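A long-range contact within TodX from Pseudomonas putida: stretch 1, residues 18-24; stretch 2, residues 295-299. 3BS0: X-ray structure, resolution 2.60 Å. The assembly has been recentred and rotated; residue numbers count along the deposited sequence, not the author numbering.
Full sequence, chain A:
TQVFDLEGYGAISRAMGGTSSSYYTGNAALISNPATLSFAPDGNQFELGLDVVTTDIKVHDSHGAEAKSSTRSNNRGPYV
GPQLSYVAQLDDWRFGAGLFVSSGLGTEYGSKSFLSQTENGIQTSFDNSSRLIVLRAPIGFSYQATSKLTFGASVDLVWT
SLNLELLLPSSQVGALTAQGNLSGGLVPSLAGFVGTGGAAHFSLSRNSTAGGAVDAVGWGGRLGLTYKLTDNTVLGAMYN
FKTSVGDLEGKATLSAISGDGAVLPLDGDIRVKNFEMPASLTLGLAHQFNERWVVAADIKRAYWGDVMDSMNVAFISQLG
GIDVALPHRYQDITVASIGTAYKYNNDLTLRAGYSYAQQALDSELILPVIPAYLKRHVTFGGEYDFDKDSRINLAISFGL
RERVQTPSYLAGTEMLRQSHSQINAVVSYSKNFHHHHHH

Stretch 1 (18-24) GTSSSYY
Stretch 2 (295-299) VAADI

Residues 18-24 of TodX form an irregular segment that packs against one face of the strand 295-299; touching residues are at least 273 positions apart in sequence. The strand is extended throughout (phi -128 to -139°, psi 115 to 151°), so its side chains alternate: Ala296 and Asp298 point toward the loop, whereas Ala297 points away. The backbones are nearest at Thr19 and Asp298, whose CA atoms lie 5.6 Å apart, and the contact buries 238 Å² in total.

Gly18 enters with phi/psi of 89/9°, where a CB would be jammed against the preceding carbonyl O; glycine relieves that strain. Thr19 (-74/148°) directs its side chain toward the strand in the t rotamer. Its OG1 lies 3.4 Å from Ala296 CB and 3.8 Å from Asp298 CB, so this compact side chain reaches both inward-facing residues.

The CA-to-CB bond of Ser20 (-172/1°, chi1 86°) points away from the strand, and its backbone N lies 3.6 Å from Asp298 OD1. Ser21 (-57/-29°) points back toward the strand, and its p rotamer brings OG within 2.7 Å of Asp298 OD2, to which it donates the single hydrogen bond between the stretches. Asp298 meets it with chi1 at -141°, between wells, and chi2 at -158°; Asp298 is buried and is the strand residue most covered by the loop. The short serine side chain suits so close an approach.

Ser22 (-161/47°, chi1 42°) projects sideways without touching the strand, but its OG donates a weak 3.4 Å hydrogen bond to Ser21 OG. Tyr23 (-152/149°) points toward the strand, chi1 73° and chi2 92°, placing its CE2 3.9 Å from Ala296 CB in an oblique apolar contact. The small methyl of Ala296 thus accommodates both Thr19 and the tyrosine ring. Tyr24 (-46/115°, chi1 t, chi2 49°) lies out of reach.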

# COMPACT_ATOMS: atom_id res chain seq x y z
N GLY A 18 7.79 4.09 11.08
CA GLY A 18 8.24 3.69 9.76
C GLY A 18 9.75 3.73 9.62
O GLY A 18 10.29 3.57 8.53
N THR A 19 10.43 3.93 10.73
CA THR A 19 11.89 3.97 10.72
C THR A 19 12.43 2.55 10.54
O THR A 19 11.81 1.61 11.00
CB THR A 19 12.42 4.59 12.01
OG1 THR A 19 13.84 4.66 11.95
CG2 THR A 19 12.00 3.78 13.22
N SER A 20 13.58 2.40 9.88
CA SER A 20 14.13 1.06 9.66
C SER A 20 15.53 0.98 9.06
O SER A 20 16.04 -0.10 8.82
CB SER A 20 13.21 0.27 8.73
OG SER A 20 13.52 0.53 7.36
N SER A 21 16.16 2.12 8.80
CA SER A 21 17.48 2.11 8.17
C SER A 21 18.60 1.34 8.86
O SER A 21 19.50 0.83 8.20
CB SER A 21 17.96 3.55 7.93
OG SER A 21 18.09 4.24 9.15
N SER A 22 18.56 1.22 10.19
CA SER A 22 19.67 0.53 10.82
C SER A 22 19.53 -0.03 12.23
O SER A 22 20.41 0.17 13.06
CB SER A 22 20.88 1.44 10.77
OG SER A 22 20.48 2.77 11.07
N TYR A 23 18.43 -0.73 12.50
CA TYR A 23 18.23 -1.35 13.80
C TYR A 23 17.34 -2.59 13.64
O TYR A 23 16.49 -2.61 12.75
CB TYR A 23 17.64 -0.34 14.79
CG TYR A 23 16.19 0.03 14.59
CD1 TYR A 23 15.19 -0.67 15.26
CD2 TYR A 23 15.83 1.11 13.79
CE1 TYR A 23 13.85 -0.29 15.14
CE2 TYR A 23 14.49 1.50 13.65
CZ TYR A 23 13.50 0.79 14.33
OH TYR A 23 12.18 1.14 14.21
N TYR A 24 17.53 -3.61 14.47
CA TYR A 24 16.71 -4.81 14.33
C TYR A 24 15.23 -4.50 14.17
O TYR A 24 14.57 -3.98 15.07
CB TYR A 24 16.89 -5.80 15.49
CG TYR A 24 16.38 -7.18 15.10
CD1 TYR A 24 16.78 -7.76 13.88
CD2 TYR A 24 15.47 -7.88 15.89
CE1 TYR A 24 16.28 -9.00 13.46
CE2 TYR A 24 14.97 -9.13 15.47
CZ TYR A 24 15.37 -9.67 14.26
OH TYR A 24 14.86 -10.86 13.80
N VAL A 295 16.62 5.67 20.23
CA VAL A 295 15.91 6.59 19.35
C VAL A 295 16.40 6.48 17.91
O VAL A 295 17.59 6.36 17.65
CB VAL A 295 16.05 8.05 19.84
CG1 VAL A 295 15.34 9.01 18.88
CG2 VAL A 295 15.47 8.17 21.23
N ALA A 296 15.46 6.50 16.97
CA ALA A 296 15.80 6.38 15.55
C ALA A 296 15.18 7.50 14.70
O ALA A 296 14.05 7.93 14.96
CB ALA A 296 15.35 5.02 15.02
N ALA A 297 15.94 7.93 13.69
CA ALA A 297 15.53 8.97 12.74
C ALA A 297 15.87 8.49 11.33
O ALA A 297 16.97 8.00 11.09
CB ALA A 297 16.26 10.27 13.04
N ASP A 298 14.93 8.66 10.41
CA ASP A 298 15.13 8.20 9.04
C ASP A 298 14.59 9.22 8.03
O ASP A 298 13.66 9.96 8.33
CB ASP A 298 14.39 6.87 8.86
CG ASP A 298 15.16 5.87 8.00
OD1 ASP A 298 14.52 4.95 7.45
OD2 ASP A 298 16.40 6.00 7.91
N ILE A 299 15.19 9.25 6.85
CA ILE A 299 14.76 10.14 5.79
C ILE A 299 14.67 9.31 4.50
O ILE A 299 15.68 8.80 4.00
CB ILE A 299 15.74 11.30 5.57
CG1 ILE A 299 16.45 11.64 6.88
CG2 ILE A 299 14.97 12.53 5.09
CD1 ILE A 299 17.60 12.63 6.72